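Local coordinates for penicillin-binding protein PbpB (PDB 6KGU) that synthesises cross-linked peptidoglycan from lipid intermediates and is inactivated by beta-lactam antibiotics such as aztreonam, at residues P314-N326 and M445-Q459. Residues are numbered along the deposited sequence; the frame is centred on the assembly and turned at random.
Sequences PYTTTGVFGKSSN and MLRAVVQRDPMGYQQ. With AZR (2-({[(1Z)-1-(2-amino-1,3-thiazol-4-yl)-2-oxo-2-{[(2S,3S)-1-oxo-3-(sulfoamino)butan-2-yl]amino}ethylidene]amino}oxy)-2-methylpropanoic acid), chain B.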
loop_
_atom_site.group_PDB
_atom_site.type_symbol
_atom_site.label_atom_id
_atom_site.label_comp_id
_atom_site.label_asym_id
_atom_site.label_seq_id
_atom_site.Cartn_x
_atom_site.Cartn_y
_atom_site.Cartn_z
ATOM N N PRO A 314 -29.425 -4.047 13.756
ATOM C CA PRO A 314 -29.306 -2.582 13.890
ATOM C C PRO A 314 -27.852 -2.116 13.923
ATOM O O PRO A 314 -27.392 -1.494 14.884
ATOM C CB PRO A 314 -30.036 -2.321 15.215
ATOM C CG PRO A 314 -29.708 -3.568 16.043
ATOM C CD PRO A 314 -29.657 -4.715 15.049
ATOM N N TYR A 315 -27.096 -2.447 12.870
ATOM C CA TYR A 315 -25.750 -1.908 12.740
ATOM C C TYR A 315 -25.828 -0.405 12.504
ATOM O O TYR A 315 -26.673 0.076 11.749
ATOM C CB TYR A 315 -24.997 -2.574 11.579
ATOM C CG TYR A 315 -24.830 -4.077 11.716
ATOM C CD1 TYR A 315 -24.572 -4.660 12.953
ATOM C CD2 TYR A 315 -24.939 -4.909 10.608
ATOM C CE1 TYR A 315 -24.431 -6.039 13.077
ATOM C CE2 TYR A 315 -24.804 -6.283 10.725
ATOM C CZ TYR A 315 -24.553 -6.841 11.958
ATOM O OH TYR A 315 -24.421 -8.207 12.069
ATOM N N THR A 316 -24.951 0.337 13.159
ATOM C CA THR A 316 -24.755 1.714 12.748
ATOM C C THR A 316 -23.955 1.746 11.450
ATOM O O THR A 316 -23.376 0.747 11.020
ATOM C CB THR A 316 -24.012 2.520 13.811
ATOM O OG1 THR A 316 -22.735 1.915 14.050
ATOM C CG2 THR A 316 -24.827 2.597 15.120
ATOM N N THR A 317 -23.921 2.921 10.823
ATOM C CA THR A 317 -23.019 3.125 9.698
ATOM C C THR A 317 -21.584 2.789 10.096
ATOM O O THR A 317 -20.870 2.077 9.377
ATOM C CB THR A 317 -23.154 4.567 9.211
ATOM O OG1 THR A 317 -24.459 4.730 8.643
ATOM C CG2 THR A 317 -22.100 4.910 8.186
ATOM N N THR A 318 -21.160 3.271 11.264
ATOM C CA THR A 318 -19.854 2.880 11.804
ATOM C C THR A 318 -19.705 1.363 11.862
ATOM O O THR A 318 -18.712 0.805 11.378
ATOM C CB THR A 318 -19.671 3.519 13.183
ATOM O OG1 THR A 318 -19.511 4.933 13.010
ATOM C CG2 THR A 318 -18.442 2.962 13.915
ATOM N N GLY A 319 -20.716 0.672 12.396
ATOM C CA GLY A 319 -20.650 -0.774 12.488
ATOM C C GLY A 319 -20.626 -1.487 11.150
ATOM O O GLY A 319 -20.064 -2.578 11.040
ATOM N N VAL A 320 -21.256 -0.910 10.128
ATOM C CA VAL A 320 -21.237 -1.532 8.807
ATOM C C VAL A 320 -19.804 -1.690 8.324
ATOM O O VAL A 320 -19.405 -2.751 7.831
ATOM C CB VAL A 320 -22.078 -0.715 7.811
ATOM C CG1 VAL A 320 -21.666 -1.055 6.366
ATOM C CG2 VAL A 320 -23.559 -0.982 8.032
ATOM N N PHE A 321 -19.007 -0.641 8.469
ATOM C CA PHE A 321 -17.603 -0.731 8.095
ATOM C C PHE A 321 -16.754 -1.403 9.172
ATOM O O PHE A 321 -15.820 -2.139 8.837
ATOM C CB PHE A 321 -17.115 0.672 7.734
ATOM C CG PHE A 321 -17.907 1.269 6.600
ATOM C CD1 PHE A 321 -17.802 0.730 5.319
ATOM C CD2 PHE A 321 -18.804 2.309 6.816
ATOM C CE1 PHE A 321 -18.552 1.247 4.245
ATOM C CE2 PHE A 321 -19.552 2.835 5.755
ATOM C CZ PHE A 321 -19.416 2.295 4.466
ATOM N N GLY A 322 -17.108 -1.236 10.450
ATOM C CA GLY A 322 -16.349 -1.884 11.510
ATOM C C GLY A 322 -16.487 -3.399 11.494
ATOM O O GLY A 322 -15.518 -4.117 11.758
ATOM N N LYS A 323 -17.686 -3.907 11.175
ATOM C CA LYS A 323 -17.933 -5.346 11.074
ATOM C C LYS A 323 -17.801 -5.868 9.651
ATOM O O LYS A 323 -17.777 -7.089 9.457
ATOM C CB LYS A 323 -19.328 -5.704 11.611
ATOM C CG LYS A 323 -19.453 -5.513 13.134
ATOM C CD LYS A 323 -20.646 -6.235 13.736
ATOM C CE LYS A 323 -20.810 -5.892 15.227
ATOM N NZ LYS A 323 -19.653 -6.365 16.061
ATOM N N SER A 324 -17.709 -4.970 8.671
ATOM C CA SER A 324 -17.559 -5.304 7.255
ATOM C C SER A 324 -18.788 -6.062 6.734
ATOM O O SER A 324 -18.696 -7.176 6.217
ATOM C CB SER A 324 -16.270 -6.089 7.003
ATOM O OG SER A 324 -15.780 -5.862 5.674
ATOM N N SER A 325 -19.955 -5.426 6.878
ATOM C CA SER A 325 -21.186 -5.926 6.267
ATOM C C SER A 325 -21.196 -5.532 4.794
ATOM O O SER A 325 -21.221 -4.338 4.469
ATOM C CB SER A 325 -22.413 -5.376 6.991
ATOM O OG SER A 325 -23.603 -5.680 6.267
ATOM N N ASN A 326 -21.099 -6.532 3.902
ATOM C CA ASN A 326 -21.271 -6.282 2.472
ATOM C C ASN A 326 -22.665 -5.742 2.178
ATOM O O ASN A 326 -22.825 -4.821 1.368
ATOM C CB ASN A 326 -21.052 -7.564 1.651
ATOM C CG ASN A 326 -19.600 -8.044 1.638
ATOM O OD1 ASN A 326 -18.677 -7.340 2.037
ATOM N ND2 ASN A 326 -19.405 -9.265 1.156
ATOM N N MET A 445 -14.441 6.833 12.148
ATOM C CA MET A 445 -15.247 5.635 11.933
ATOM C C MET A 445 -14.382 4.388 11.859
ATOM O O MET A 445 -14.715 3.356 12.444
ATOM C CB MET A 445 -16.066 5.756 10.639
ATOM C CG MET A 445 -17.483 6.248 10.802
ATOM S SD MET A 445 -18.537 5.814 9.394
ATOM C CE MET A 445 -17.609 6.530 8.035
ATOM N N LEU A 446 -13.292 4.446 11.096
ATOM C CA LEU A 446 -12.463 3.258 10.914
ATOM C C LEU A 446 -11.678 2.892 12.176
ATOM O O LEU A 446 -11.021 1.844 12.189
ATOM C CB LEU A 446 -11.515 3.462 9.716
ATOM C CG LEU A 446 -12.206 3.576 8.347
ATOM C CD1 LEU A 446 -11.188 3.778 7.226
ATOM C CD2 LEU A 446 -13.076 2.347 8.068
ATOM N N ARG A 447 -11.750 3.705 13.232
ATOM C CA ARG A 447 -11.286 3.252 14.545
ATOM C C ARG A 447 -12.100 2.064 15.038
ATOM O O ARG A 447 -11.598 1.239 15.811
ATOM C CB ARG A 447 -11.363 4.384 15.578
ATOM C CG ARG A 447 -10.349 5.503 15.378
ATOM C CD ARG A 447 -10.576 6.632 16.397
ATOM N NE ARG A 447 -10.376 6.193 17.776
ATOM C CZ ARG A 447 -10.733 6.896 18.855
ATOM N NH1 ARG A 447 -11.317 8.090 18.737
ATOM N NH2 ARG A 447 -10.503 6.405 20.058
ATOM N N ALA A 448 -13.359 1.957 14.601
ATOM C CA ALA A 448 -14.200 0.845 15.035
ATOM C C ALA A 448 -13.644 -0.503 14.590
ATOM O O ALA A 448 -13.861 -1.518 15.262
ATOM C CB ALA A 448 -15.620 1.027 14.493
ATOM N N VAL A 449 -12.925 -0.533 13.465
ATOM C CA VAL A 449 -12.396 -1.789 12.949
ATOM C C VAL A 449 -11.418 -2.418 13.937
ATOM O O VAL A 449 -11.365 -3.646 14.078
ATOM C CB VAL A 449 -11.746 -1.547 11.573
ATOM C CG1 VAL A 449 -10.841 -2.731 11.169
ATOM C CG2 VAL A 449 -12.830 -1.280 10.507
ATOM N N VAL A 450 -10.651 -1.602 14.658
ATOM C CA VAL A 450 -9.643 -2.132 15.572
ATOM C C VAL A 450 -10.134 -2.141 17.012
ATOM O O VAL A 450 -9.353 -2.430 17.925
ATOM C CB VAL A 450 -8.315 -1.364 15.456
ATOM C CG1 VAL A 450 -7.831 -1.368 14.010
ATOM C CG2 VAL A 450 -8.476 0.063 15.973
ATOM N N GLN A 451 -11.413 -1.854 17.238
ATOM C CA GLN A 451 -11.943 -1.826 18.590
ATOM C C GLN A 451 -12.265 -3.228 19.082
ATOM O O GLN A 451 -12.879 -4.037 18.377
ATOM C CB GLN A 451 -13.194 -0.953 18.665
ATOM C CG GLN A 451 -13.913 -1.012 20.019
ATOM C CD GLN A 451 -14.950 0.084 20.154
ATOM O OE1 GLN A 451 -14.606 1.258 20.275
ATOM N NE2 GLN A 451 -16.219 -0.288 20.103
ATOM N N ARG A 452 -11.861 -3.498 20.313
ATOM C CA ARG A 452 -12.036 -4.785 20.967
ATOM C C ARG A 452 -13.273 -4.741 21.861
ATOM O O ARG A 452 -13.552 -3.720 22.496
ATOM C CB ARG A 452 -10.777 -5.114 21.790
ATOM C CG ARG A 452 -10.608 -6.573 22.140
ATOM C CD ARG A 452 -9.246 -6.881 22.781
ATOM N NE ARG A 452 -8.180 -7.140 21.811
ATOM C CZ ARG A 452 -8.124 -8.209 21.017
ATOM N NH1 ARG A 452 -9.090 -9.113 21.043
ATOM N NH2 ARG A 452 -7.109 -8.368 20.176
ATOM N N ASP A 453 -14.037 -5.835 21.881
ATOM C CA ASP A 453 -15.166 -5.911 22.807
ATOM C C ASP A 453 -15.311 -7.335 23.328
ATOM O O ASP A 453 -15.634 -8.254 22.563
ATOM C CB ASP A 453 -16.482 -5.454 22.160
ATOM C CG ASP A 453 -17.657 -5.484 23.145
ATOM O OD1 ASP A 453 -17.424 -5.761 24.341
ATOM O OD2 ASP A 453 -18.814 -5.232 22.744
ATOM N N PRO A 454 -15.098 -7.548 24.629
ATOM C CA PRO A 454 -15.253 -8.906 25.182
ATOM C C PRO A 454 -16.622 -9.511 24.924
ATOM O O PRO A 454 -16.715 -10.704 24.609
ATOM C CB PRO A 454 -14.994 -8.701 26.680
ATOM C CG PRO A 454 -14.185 -7.450 26.764
ATOM C CD PRO A 454 -14.655 -6.577 25.643
ATOM N N MET A 455 -17.687 -8.717 25.028
ATOM C CA MET A 455 -19.036 -9.196 24.742
ATOM C C MET A 455 -19.327 -9.311 23.252
ATOM O O MET A 455 -20.481 -9.560 22.880
ATOM C CB MET A 455 -20.064 -8.279 25.400
ATOM C CG MET A 455 -20.096 -8.384 26.915
ATOM S SD MET A 455 -20.434 -10.072 27.461
ATOM C CE MET A 455 -22.001 -10.408 26.650
ATOM N N GLY A 456 -18.327 -9.122 22.396
ATOM C CA GLY A 456 -18.495 -9.310 20.967
ATOM C C GLY A 456 -19.260 -8.207 20.266
ATOM O O GLY A 456 -18.956 -7.872 19.112
ATOM N N TYR A 457 -20.243 -7.620 20.956
ATOM C CA TYR A 457 -21.211 -6.770 20.270
ATOM C C TYR A 457 -20.541 -5.570 19.603
ATOM O O TYR A 457 -20.867 -5.235 18.460
ATOM C CB TYR A 457 -22.306 -6.329 21.242
ATOM C CG TYR A 457 -23.209 -7.471 21.688
ATOM C CD1 TYR A 457 -23.961 -8.194 20.759
ATOM C CD2 TYR A 457 -23.308 -7.833 23.033
ATOM C CE1 TYR A 457 -24.780 -9.245 21.155
ATOM C CE2 TYR A 457 -24.133 -8.885 23.439
ATOM C CZ TYR A 457 -24.862 -9.585 22.494
ATOM O OH TYR A 457 -25.679 -10.627 22.878
ATOM N N GLN A 458 -19.591 -4.921 20.281
ATOM C CA GLN A 458 -18.968 -3.719 19.736
ATOM C C GLN A 458 -17.535 -3.964 19.273
ATOM O O GLN A 458 -16.690 -3.068 19.365
ATOM C CB GLN A 458 -19.003 -2.559 20.739
ATOM C CG GLN A 458 -20.334 -2.320 21.447
ATOM C CD GLN A 458 -21.495 -2.120 20.484
ATOM O OE1 GLN A 458 -21.311 -1.702 19.335
ATOM N NE2 GLN A 458 -22.694 -2.432 20.945
ATOM N N GLN A 459 -17.242 -5.159 18.763
ATOM C CA GLN A 459 -15.905 -5.481 18.283
ATOM C C GLN A 459 -15.854 -5.411 16.762
ATOM O O GLN A 459 -16.758 -5.897 16.086
ATOM C CB GLN A 459 -15.481 -6.872 18.740
ATOM C CG GLN A 459 -14.042 -7.237 18.363
ATOM C CD GLN A 459 -13.497 -8.299 19.276
ATOM O OE1 GLN A 459 -13.373 -8.074 20.482
ATOM N NE2 GLN A 459 -13.207 -9.474 18.726
HETATM C C7 AZR B . -15.986 -10.528 4.958
HETATM S S8 AZR B . -14.360 -9.622 -3.312
HETATM O O9 AZR B . -13.136 -8.193 2.396
HETATM O O10 AZR B . -17.110 -10.336 1.044
HETATM O O11 AZR B . -15.703 -13.097 1.607
HETATM N N12 AZR B . -14.583 -8.500 5.187
HETATM N N13 AZR B . -15.003 -10.177 1.901
HETATM N N14 AZR B . -15.249 -12.823 0.282
HETATM N N15 AZR B . -14.196 -11.939 -2.170
HETATM N N16 AZR B . -13.116 -11.815 -4.255
HETATM S S17 AZR B . -13.416 -8.585 6.271
HETATM C C18 AZR B . -14.919 -9.650 4.328
HETATM C C19 AZR B . -15.284 -9.166 2.915
HETATM C C20 AZR B . -14.306 -8.001 2.614
HETATM C C21 AZR B . -15.914 -10.625 1.016
HETATM C C22 AZR B . -15.365 -11.578 0.013
HETATM C C23 AZR B . -15.548 -14.448 1.980
HETATM C C24 AZR B . -14.898 -11.099 -1.314
HETATM C C25 AZR B . -15.086 -9.829 -1.759
HETATM C C26 AZR B . -13.841 -11.290 -3.259
HETATM C C27 AZR B . -14.055 -14.679 2.124
HETATM C C28 AZR B . -16.276 -14.720 3.285
HETATM C C29 AZR B . -16.131 -15.315 0.867
HETATM O O30 AZR B . -16.909 -14.902 0.035
HETATM O O31 AZR B . -15.741 -16.551 0.935
HETATM O O32 AZR B . -13.858 -9.408 7.337
HETATM O O33 AZR B . -13.298 -7.158 6.886
HETATM O O34 AZR B . -12.202 -8.844 5.589
#
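Lys323 reaches from helix 317-323 to the loop 453-459, where its NZ donates to two backbone carbonyls, Tyr457 O and Gln459 O, each 2.9 Å away. The ammonium sits well above the carbonyl plane of Tyr457 but is tilted only 20° from that of Gln459; a bend at the last torsion (chi4 -64°) brings it between them. Loop 453-459 is braced from within: Asp453 OD2 accepts from Gln458 N through its anti lone pair, OD1 forms an Asx turn with Met455 N, and Gln459 OE1 takes Asp453 N at 2.7 Å. Nearer Met445 the contact is largely van der Waals. Gly322 CA lies 3.7 Å from Val449 CG2, and Thr318 CG2 presses on Ala448 CB at 3.5 Å, while Thr318 OG1, 3.3 Å from Met445 CG, is satisfied by Pro287 O. Beyond the helix, Ser324 OG accepts from the sulfamate N12 of ring-opened aztreonam (2.9 Å) and also bonds Lys272 and Lys475; with Asn326 in the same pocket, this is consistent with the SxN motif of penicillin-binding transpeptidases. Helix 317-323 packs against the end of helix 436-445 and the helically coiled residues 446-449, with Phe321 against helices 272-281 and 326-336 and Val449 touching strand 473-483.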